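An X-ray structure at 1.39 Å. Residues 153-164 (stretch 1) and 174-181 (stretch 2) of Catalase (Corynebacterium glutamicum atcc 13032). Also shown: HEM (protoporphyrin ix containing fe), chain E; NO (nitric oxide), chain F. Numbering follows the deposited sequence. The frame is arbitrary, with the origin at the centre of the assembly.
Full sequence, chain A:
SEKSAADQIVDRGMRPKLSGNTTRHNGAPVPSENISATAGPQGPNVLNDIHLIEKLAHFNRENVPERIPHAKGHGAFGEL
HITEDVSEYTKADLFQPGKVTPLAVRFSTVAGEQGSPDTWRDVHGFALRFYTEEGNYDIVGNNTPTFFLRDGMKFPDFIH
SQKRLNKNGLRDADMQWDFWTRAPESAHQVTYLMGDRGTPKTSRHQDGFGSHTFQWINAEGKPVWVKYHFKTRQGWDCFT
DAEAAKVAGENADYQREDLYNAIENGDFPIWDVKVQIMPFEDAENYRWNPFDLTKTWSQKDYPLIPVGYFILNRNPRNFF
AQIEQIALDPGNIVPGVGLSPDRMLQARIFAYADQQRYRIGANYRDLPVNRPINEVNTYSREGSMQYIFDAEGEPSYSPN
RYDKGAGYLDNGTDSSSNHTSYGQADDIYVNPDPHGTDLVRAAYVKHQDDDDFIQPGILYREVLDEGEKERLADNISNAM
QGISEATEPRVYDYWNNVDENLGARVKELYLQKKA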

ATOM      1  N   MET A 153      17.436  -4.584 -20.158  1.00  9.01           N
ATOM      2  CA  MET A 153      18.308  -3.883 -19.224  1.00  8.74           C
ATOM      3  C   MET A 153      18.299  -2.370 -19.494  1.00  8.31           C
ATOM      4  O   MET A 153      18.472  -1.571 -18.572  1.00  8.75           O
ATOM      5  CB  MET A 153      19.736  -4.424 -19.331  1.00  9.46           C
ATOM      6  CG  MET A 153      20.712  -3.798 -18.337  1.00  9.76           C
ATOM      7  SD  MET A 153      20.278  -4.103 -16.611  1.00 10.10           S
ATOM      8  CE  MET A 153      20.987  -5.738 -16.405  1.00 10.53           C
ATOM      9  N   LYS A 154      18.074  -1.988 -20.750  1.00  8.32           N
ATOM     10  CA  LYS A 154      18.132  -0.589 -21.163  1.00  8.88           C
ATOM     11  C   LYS A 154      16.787   0.140 -21.104  1.00  8.14           C
ATOM     12  O   LYS A 154      16.729   1.361 -21.287  1.00  8.28           O
ATOM     13  CB  LYS A 154      18.698  -0.504 -22.587  1.00 10.32           C
ATOM     14  CG  LYS A 154      20.177  -0.842 -22.675  1.00 10.49           C
ATOM     15  CD  LYS A 154      20.995   0.333 -23.189  1.00 10.46           C
ATOM     16  CE  LYS A 154      20.880   1.567 -22.288  1.00 10.22           C
ATOM     17  NZ  LYS A 154      21.550   1.389 -20.966  1.00 10.65           N
ATOM     18  N   PHE A 155      15.708  -0.596 -20.858  1.00  8.27           N
ATOM     19  CA  PHE A 155      14.376  -0.010 -20.945  1.00  8.25           C
ATOM     20  C   PHE A 155      14.128   1.139 -19.949  1.00  8.62           C
ATOM     21  O   PHE A 155      13.634   2.199 -20.356  1.00  8.28           O
ATOM     22  CB  PHE A 155      13.315  -1.114 -20.882  1.00  9.34           C
ATOM     23  CG  PHE A 155      11.908  -0.612 -20.885  1.00  9.45           C
ATOM     24  CD1 PHE A 155      11.298  -0.216 -22.062  1.00 10.00           C
ATOM     25  CD2 PHE A 155      11.184  -0.565 -19.706  1.00 10.02           C
ATOM     26  CE1 PHE A 155       9.979   0.221 -22.063  1.00 10.07           C
ATOM     27  CE2 PHE A 155       9.874  -0.125 -19.695  1.00 11.30           C
ATOM     28  CZ  PHE A 155       9.266   0.260 -20.875  1.00 10.41           C
ATOM     29  N   PRO A 156      14.486   0.957 -18.658  1.00  7.96           N
ATOM     30  CA  PRO A 156      14.282   2.088 -17.736  1.00  8.10           C
ATOM     31  C   PRO A 156      15.108   3.320 -18.115  1.00  7.91           C
ATOM     32  O   PRO A 156      14.667   4.437 -17.866  1.00  8.18           O
ATOM     33  CB  PRO A 156      14.709   1.516 -16.378  1.00  8.88           C
ATOM     34  CG  PRO A 156      14.396   0.048 -16.507  1.00  8.80           C
ATOM     35  CD  PRO A 156      14.841  -0.272 -17.922  1.00  8.96           C
ATOM     36  N   ASP A 157      16.271   3.128 -18.732  1.00  8.17           N
ATOM     37  CA  ASP A 157      17.060   4.264 -19.196  1.00  8.58           C
ATOM     38  C   ASP A 157      16.316   5.039 -20.273  1.00  7.99           C
ATOM     39  O   ASP A 157      16.222   6.270 -20.227  1.00  9.00           O
ATOM     40  CB  ASP A 157      18.415   3.794 -19.727  1.00  9.06           C
ATOM     41  CG  ASP A 157      19.241   3.128 -18.661  1.00  8.75           C
ATOM     42  OD1 ASP A 157      19.520   3.792 -17.635  1.00  9.24           O
ATOM     43  OD2 ASP A 157      19.612   1.950 -18.844  1.00  9.47           O
ATOM     44  N   PHE A 158      15.770   4.316 -21.240  1.00  7.83           N
ATOM     45  CA  PHE A 158      15.031   4.963 -22.304  1.00  7.64           C
ATOM     46  C   PHE A 158      13.819   5.706 -21.743  1.00  8.06           C
ATOM     47  O   PHE A 158      13.589   6.880 -22.060  1.00  8.74           O
ATOM     48  CB  PHE A 158      14.586   3.948 -23.349  1.00  8.20           C
ATOM     49  CG  PHE A 158      13.561   4.485 -24.283  1.00  9.27           C
ATOM     50  CD1 PHE A 158      13.833   5.611 -25.055  1.00 10.49           C
ATOM     51  CD2 PHE A 158      12.305   3.904 -24.354  1.00 10.09           C
ATOM     52  CE1 PHE A 158      12.871   6.132 -25.913  1.00 11.45           C
ATOM     53  CE2 PHE A 158      11.341   4.418 -25.205  1.00 10.32           C
ATOM     54  CZ  PHE A 158      11.620   5.541 -25.978  1.00 10.53           C
ATOM     55  N   ILE A 159      13.030   5.034 -20.908  1.00  8.15           N
ATOM     56  CA  ILE A 159      11.823   5.669 -20.388  1.00  7.99           C
ATOM     57  C   ILE A 159      12.151   6.883 -19.509  1.00  8.02           C
ATOM     58  O   ILE A 159      11.519   7.936 -19.646  1.00  7.38           O
ATOM     59  CB  ILE A 159      10.905   4.662 -19.680  1.00  7.36           C
ATOM     60  CG1 ILE A 159      10.421   3.587 -20.673  1.00  8.09           C
ATOM     61  CG2 ILE A 159       9.727   5.373 -19.032  1.00  9.01           C
ATOM     62  CD1 ILE A 159       9.579   4.109 -21.848  1.00 10.36           C
ATOM     63  N   HIS A 160      13.187   6.782 -18.489  1.00  7.50           N
ATOM     64  CA  HIS A 160      13.549   8.045 -17.842  1.00  7.01           C
ATOM     65  C   HIS A 160      13.961   9.085 -18.891  1.00  7.64           C
ATOM     66  O   HIS A 160      13.580  10.259 -18.806  1.00  8.47           O
ATOM     67  CB  HIS A 160      14.724   7.880 -16.880  1.00  7.17           C
ATOM     68  CG  HIS A 160      14.485   6.973 -15.710  1.00  7.87           C
ATOM     69  ND1 HIS A 160      15.471   6.455 -14.897  1.00  9.91           N
ATOM     70  CD2 HIS A 160      13.316   6.494 -15.223  1.00  8.89           C
ATOM     71  CE1 HIS A 160      14.911   5.713 -13.958  1.00  7.32           C
ATOM     72  NE2 HIS A 160      13.605   5.716 -14.137  1.00 13.82           N
ATOM     73  N   SER A 161      14.636   8.786 -19.924  1.00  8.35           N
ATOM     74  CA  SER A 161      15.093   9.838 -20.836  1.00  7.75           C
ATOM     75  C   SER A 161      13.938  10.532 -21.550  1.00  7.95           C
ATOM     76  O   SER A 161      14.064  11.687 -21.973  1.00  8.57           O
ATOM     77  CB  SER A 161      16.118   9.308 -21.854  1.00  9.22           C
ATOM     78  OG  SER A 161      15.496   8.620 -22.927  1.00  8.96           O
ATOM     79  N   GLN A 162      12.814   9.830 -21.669  1.00  8.15           N
ATOM     80  CA  GLN A 162      11.597  10.369 -22.271  1.00  8.54           C
ATOM     81  C   GLN A 162      10.693  11.119 -21.303  1.00  7.86           C
ATOM     82  O   GLN A 162       9.730  11.768 -21.734  1.00  8.43           O
ATOM     83  CB  GLN A 162      10.805   9.227 -22.893  1.00  8.78           C
ATOM     84  CG  GLN A 162      11.478   8.694 -24.134  1.00  9.87           C
ATOM     85  CD  GLN A 162      11.330   9.669 -25.278  1.00 11.46           C
ATOM     86  OE1 GLN A 162      10.218  10.130 -25.568  1.00 13.67           O
ATOM     87  NE2 GLN A 162      12.444  10.022 -25.918  1.00 11.76           N
ATOM     88  N   LYS A 163      10.992  11.009 -20.006  1.00  7.77           N
ATOM     89  CA  LYS A 163      10.188  11.625 -18.956  1.00  8.19           C
ATOM     90  C   LYS A 163      10.870  12.896 -18.432  1.00  8.03           C
ATOM     91  O   LYS A 163      11.440  13.646 -19.222  1.00  8.54           O
ATOM     92  CB  LYS A 163       9.826  10.603 -17.865  1.00  8.71           C
ATOM     93  CG  LYS A 163       8.796   9.565 -18.331  1.00  9.34           C
ATOM     94  CD  LYS A 163       8.451   8.587 -17.213  1.00  9.48           C
ATOM     95  CE  LYS A 163       7.110   7.876 -17.416  1.00 10.86           C
ATOM     96  NZ  LYS A 163       5.947   8.802 -17.268  1.00 10.66           N
ATOM     97  N   ARG A 164      10.804  13.168 -17.134  1.00  8.35           N
ATOM     98  CA  ARG A 164      11.223  14.469 -16.631  1.00  8.33           C
ATOM     99  C   ARG A 164      12.553  14.441 -15.904  1.00  8.17           C
ATOM    100  O   ARG A 164      12.870  13.477 -15.193  1.00  9.33           O
ATOM    101  CB  ARG A 164      10.147  15.040 -15.709  1.00  8.86           C
ATOM    102  CG  ARG A 164       8.819  15.172 -16.419  1.00 10.64           C
ATOM    103  CD  ARG A 164       7.640  15.455 -15.487  1.00 11.19           C
ATOM    104  NE  ARG A 164       6.418  15.420 -16.282  1.00 11.79           N
ATOM    105  CZ  ARG A 164       5.977  16.436 -17.022  1.00 12.48           C
ATOM    106  NH1 ARG A 164       6.629  17.594 -17.014  1.00 12.29           N
ATOM    107  NH2 ARG A 164       4.876  16.297 -17.760  1.00 13.66           N
ATOM    108  N   ASP A 174      17.529  17.667 -24.826  1.00  9.55           N
ATOM    109  CA  ASP A 174      18.918  17.230 -24.772  1.00  9.36           C
ATOM    110  C   ASP A 174      19.010  15.813 -24.224  1.00  9.36           C
ATOM    111  O   ASP A 174      19.730  14.969 -24.763  1.00  9.70           O
ATOM    112  CB  ASP A 174      19.786  18.155 -23.927  1.00 10.29           C
ATOM    113  CG  ASP A 174      21.249  17.808 -24.041  1.00 10.89           C
ATOM    114  OD1 ASP A 174      21.854  18.207 -25.052  1.00 11.52           O
ATOM    115  OD2 ASP A 174      21.787  17.097 -23.165  1.00 12.37           O
ATOM    116  N   MET A 175      18.270  15.550 -23.150  1.00  8.88           N
ATOM    117  CA  MET A 175      18.257  14.218 -22.566  1.00  9.02           C
ATOM    118  C   MET A 175      17.755  13.165 -23.561  1.00  8.78           C
ATOM    119  O   MET A 175      18.327  12.076 -23.663  1.00  8.88           O
ATOM    120  CB  MET A 175      17.416  14.219 -21.287  1.00  9.52           C
ATOM    121  CG  MET A 175      17.061  12.823 -20.788  1.00  9.94           C
ATOM    122  SD  MET A 175      16.455  12.751 -19.086  1.00  9.00           S
ATOM    123  CE  MET A 175      14.914  13.649 -19.222  1.00  9.66           C
ATOM    124  N   GLN A 176      16.690  13.478 -24.295  1.00  7.64           N
ATOM    125  CA  GLN A 176      16.139  12.504 -25.239  1.00  8.99           C
ATOM    126  C   GLN A 176      17.150  12.135 -26.314  1.00  8.77           C
ATOM    127  O   GLN A 176      17.344  10.955 -26.627  1.00  9.18           O
ATOM    128  CB  GLN A 176      14.863  13.034 -25.888  1.00  9.71           C
ATOM    129  CG  GLN A 176      13.763  13.261 -24.874  1.00 10.43           C
ATOM    130  CD  GLN A 176      12.377  13.397 -25.485  1.00 13.10           C
ATOM    131  OE1 GLN A 176      12.165  13.140 -26.679  1.00 13.72           O
ATOM    132  NE2 GLN A 176      11.416  13.797 -24.659  1.00 14.82           N
ATOM    133  N   TRP A 177      17.806  13.145 -26.873  1.00  9.23           N
ATOM    134  CA  TRP A 177      18.760  12.918 -27.955  1.00  9.02           C
ATOM    135  C   TRP A 177      20.106  12.401 -27.455  1.00  8.71           C
ATOM    136  O   TRP A 177      20.784  11.649 -28.167  1.00  9.23           O
ATOM    137  CB  TRP A 177      18.934  14.185 -28.793  1.00  9.49           C
ATOM    138  CG  TRP A 177      17.721  14.471 -29.613  1.00  8.91           C
ATOM    139  CD1 TRP A 177      16.752  15.405 -29.364  1.00  8.62           C
ATOM    140  CD2 TRP A 177      17.318  13.779 -30.797  1.00  9.29           C
ATOM    141  NE1 TRP A 177      15.777  15.341 -30.334  1.00  9.78           N
ATOM    142  CE2 TRP A 177      16.105  14.350 -31.224  1.00  9.63           C
ATOM    143  CE3 TRP A 177      17.876  12.736 -31.549  1.00  9.73           C
ATOM    144  CZ2 TRP A 177      15.435  13.911 -32.369  1.00 10.60           C
ATOM    145  CZ3 TRP A 177      17.205  12.295 -32.671  1.00 11.07           C
ATOM    146  CH2 TRP A 177      16.002  12.887 -33.077  1.00 10.97           C
ATOM    147  N   ASP A 178      20.506  12.795 -26.247  1.00  8.71           N
ATOM    148  CA  ASP A 178      21.726  12.244 -25.658  1.00  9.59           C
ATOM    149  C   ASP A 178      21.566  10.732 -25.530  1.00  9.29           C
ATOM    150  O   ASP A 178      22.451   9.968 -25.933  1.00  9.52           O
ATOM    151  CB  ASP A 178      22.012  12.874 -24.290  1.00  9.03           C
ATOM    152  CG  ASP A 178      23.376  12.490 -23.737  1.00  9.68           C
ATOM    153  OD1 ASP A 178      24.347  12.440 -24.521  1.00 11.23           O
ATOM    154  OD2 ASP A 178      23.473  12.234 -22.513  1.00  9.53           O
ATOM    155  N   PHE A 179      20.421  10.292 -25.007  1.00  9.09           N
ATOM    156  CA  PHE A 179      20.191   8.858 -24.881  1.00  8.48           C
ATOM    157  C   PHE A 179      20.127   8.183 -26.247  1.00  9.13           C
ATOM    158  O   PHE A 179      20.821   7.190 -26.480  1.00  9.04           O
ATOM    159  CB  PHE A 179      18.922   8.517 -24.092  1.00  7.98           C
ATOM    160  CG  PHE A 179      18.671   7.030 -24.018  1.00  8.20           C
ATOM    161  CD1 PHE A 179      19.370   6.245 -23.104  1.00  8.35           C
ATOM    162  CD2 PHE A 179      17.798   6.406 -24.903  1.00  9.24           C
ATOM    163  CE1 PHE A 179      19.187   4.872 -23.052  1.00  9.42           C
ATOM    164  CE2 PHE A 179      17.615   5.023 -24.861  1.00 10.32           C
ATOM    165  CZ  PHE A 179      18.310   4.259 -23.926  1.00  9.15           C
ATOM    166  N   TRP A 180      19.303   8.715 -27.146  1.00  9.19           N
ATOM    167  CA  TRP A 180      19.126   8.079 -28.452  1.00  9.54           C
ATOM    168  C   TRP A 180      20.436   7.934 -29.227  1.00  9.35           C
ATOM    169  O   TRP A 180      20.708   6.873 -29.791  1.00 10.11           O
ATOM    170  CB  TRP A 180      18.106   8.834 -29.295  1.00  8.80           C
ATOM    171  CG  TRP A 180      16.658   8.497 -29.019  1.00  8.97           C
ATOM    172  CD1 TRP A 180      16.142   7.294 -28.598  1.00  9.95           C
ATOM    173  CD2 TRP A 180      15.538   9.378 -29.186  1.00  8.95           C
ATOM    174  NE1 TRP A 180      14.766   7.387 -28.489  1.00  9.55           N
ATOM    175  CE2 TRP A 180      14.375   8.653 -28.843  1.00  9.20           C
ATOM    176  CE3 TRP A 180      15.408  10.712 -29.589  1.00 10.43           C
ATOM    177  CZ2 TRP A 180      13.096   9.219 -28.902  1.00  9.49           C
ATOM    178  CZ3 TRP A 180      14.144  11.274 -29.637  1.00 10.80           C
ATOM    179  CH2 TRP A 180      13.003  10.529 -29.296  1.00  9.99           C
ATOM    180  N   THR A 181      21.249   8.990 -29.259  1.00  9.15           N
ATOM    181  CA  THR A 181      22.519   8.906 -29.989  1.00  9.81           C
ATOM    182  C   THR A 181      23.556   8.016 -29.309  1.00  9.83           C
ATOM    183  O   THR A 181      24.450   7.488 -29.973  1.00 11.46           O
ATOM    184  CB  THR A 181      23.147  10.291 -30.262  1.00 10.29           C
ATOM    185  OG1 THR A 181      23.492  10.922 -29.023  1.00 10.12           O
ATOM    186  CG2 THR A 181      22.196  11.170 -31.054  1.00 10.91           C
TER
HETATM  187  CHA HEM E1517       3.020  -0.698 -20.529  1.00  7.78           C
HETATM  188  CHB HEM E1517       7.250  -2.756 -19.348  1.00  7.76           C
HETATM  189  CHC HEM E1517       8.516  -2.669 -24.019  1.00  9.27           C
HETATM  190  CHD HEM E1517       3.866  -2.098 -25.130  1.00  9.14           C
HETATM  191  C1A HEM E1517       4.052  -1.243 -19.804  1.00  7.47           C
HETATM  192  C2A HEM E1517       4.060  -1.457 -18.369  1.00  7.68           C
HETATM  193  C3A HEM E1517       5.227  -2.041 -18.059  1.00  7.97           C
HETATM  194  C4A HEM E1517       5.992  -2.204 -19.272  1.00  8.32           C
HETATM  195  CMA HEM E1517       5.732  -2.490 -16.683  1.00  9.58           C
HETATM  196  CAA HEM E1517       2.906  -1.086 -17.411  1.00  8.05           C
HETATM  197  CBA HEM E1517       1.917  -2.240 -17.345  1.00  8.60           C
HETATM  198  CGA HEM E1517       0.860  -2.043 -16.290  1.00  7.98           C
HETATM  199  O1A HEM E1517      -0.301  -2.438 -16.562  1.00  8.10           O
HETATM  200  O2A HEM E1517       1.148  -1.509 -15.187  1.00  8.16           O
HETATM  201  C1B HEM E1517       7.986  -2.893 -20.502  1.00  7.39           C
HETATM  202  C2B HEM E1517       9.345  -3.376 -20.593  1.00  8.68           C
HETATM  203  C3B HEM E1517       9.700  -3.326 -21.894  1.00  8.92           C
HETATM  204  C4B HEM E1517       8.565  -2.836 -22.646  1.00  7.95           C
HETATM  205  CMB HEM E1517      10.183  -3.824 -19.377  1.00  8.92           C
HETATM  206  CAB HEM E1517      11.016  -3.738 -22.580  1.00 10.08           C
HETATM  207  CBB HEM E1517      11.818  -4.676 -22.078  1.00 10.92           C
HETATM  208  C1C HEM E1517       7.335  -2.682 -24.740  1.00  8.57           C
HETATM  209  C2C HEM E1517       7.137  -3.122 -26.114  1.00  9.59           C
HETATM  210  C3C HEM E1517       5.835  -2.954 -26.404  1.00  8.77           C
HETATM  211  C4C HEM E1517       5.186  -2.430 -25.221  1.00  9.12           C
HETATM  212  CMC HEM E1517       8.256  -3.654 -27.043  1.00 10.92           C
HETATM  213  CAC HEM E1517       5.048  -3.300 -27.691  1.00  9.86           C
HETATM  214  CBC HEM E1517       5.415  -4.291 -28.523  1.00 13.07           C
HETATM  215  C1D HEM E1517       3.248  -1.602 -24.015  1.00  8.53           C
HETATM  216  C2D HEM E1517       1.888  -1.170 -24.010  1.00  8.01           C
HETATM  217  C3D HEM E1517       1.610  -0.736 -22.597  1.00  8.30           C
HETATM  218  C4D HEM E1517       2.827  -0.955 -21.865  1.00  7.03           C
HETATM  219  CMD HEM E1517       0.921  -1.141 -25.192  1.00  8.89           C
HETATM  220  CAD HEM E1517       0.275  -0.213 -22.087  1.00  8.20           C
HETATM  221  CBD HEM E1517      -0.663  -1.402 -21.888  1.00  8.51           C
HETATM  222  CGD HEM E1517      -1.982  -0.812 -21.484  1.00  8.26           C
HETATM  223  O1D HEM E1517      -2.431  -1.038 -20.333  1.00  8.79           O
HETATM  224  O2D HEM E1517      -2.583  -0.087 -22.316  1.00  8.20           O
HETATM  225  NA  HEM E1517       5.243  -1.717 -20.332  1.00  7.83           N
HETATM  226  NB  HEM E1517       7.536  -2.569 -21.764  1.00  7.70           N
HETATM  227  NC  HEM E1517       6.117  -2.272 -24.222  1.00  8.80           N
HETATM  228  ND  HEM E1517       3.784  -1.457 -22.739  1.00  7.78           N
HETATM  229 FE   HEM E1517       5.679  -1.953 -22.279  1.00  7.93          FE
HETATM  230  N    NO F1518       6.242  -0.366 -22.497  1.00 20.00           N
HETATM  231  O    NO F1518       6.898   0.411 -22.950  1.00 20.00           O
HETATM  232  O   HOH W   1      12.418  14.070 -21.772  1.00  9.14           O
HETATM  233  O   HOH W   2      15.156   9.112 -25.628  1.00 10.01           O

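Two helical segments of one catalase chain pack against each other roughly antiparallel (154° between their N-to-C directions, axes 8.7 Å apart at closest approach), burying 509 Å² in all. Apolar packing and two bridging waters account for much of the contact. K154 points toward the partner helix and lays its aliphatic chain at the edge of the F179 ring (CE of K154 to CE1 of F179, 3.8 Å), while its ammonium group turns back to D157 in a salt bridge (NZ of K154 to OD2 of D157, 2.9 Å). F155 faces away from stretch 2 and lines the heme pocket: CE2 of F155 lies 3.4 Å from C2B of HEM, over one ring face, and CZ of F155 is 3.2 Å from O of the iron-bound NO, near the ring plane. D157 adds CB to the packing, 3.6 Å from CE1 of F179. The backbone of D157 and F158 covers one face of the F179 ring, and CA of F158 makes a CH-pi contact, 3.9 Å from the ring centroid and 23° off its normal. F179, with 106 Å² covered, is the most extensively covered residue of the contact. CB of F158 also touches CE2 of F179 at 3.6 Å, and the F158 ring extends to W180, meeting its five-membered ring rim to rim (centroids 5.7 Å apart, planes at 32°). H160 contributes mainly its carbonyl, O of H160 lying 3.7 Å from CE of M175. At S161 the backbones come closest, its CA 5.3 Å from CA of Q176. The small side chain lies close against the partner helix: OG of S161 is 3.6 Å from CB of F179 and donates a hydrogen bond to O of F158 (2.7 Å), one turn back. Water 2 donates to OG of S161 (2.8 Å) and to O of Q176 (3.0 Å) and accepts from NE2 of Q162 (2.9 Å). Q162 starts away from stretch 2, but its m, m side chain brings the amide back, with NE2 of Q162 3.2 Å from both OE1 of Q176 and CZ2 of W180. Water 1 makes a second bridge, donating to O of S161 (2.9 Å) and O of K163 (2.8 Å) and accepting from NE2 of Q176 (3.1 Å). Beyond the helix, the M175 side chain, t at chi1 and chi2 but turned to p at chi3, reaches the K163 backbone, CE of M175 lying 3.5 Å from O of K163.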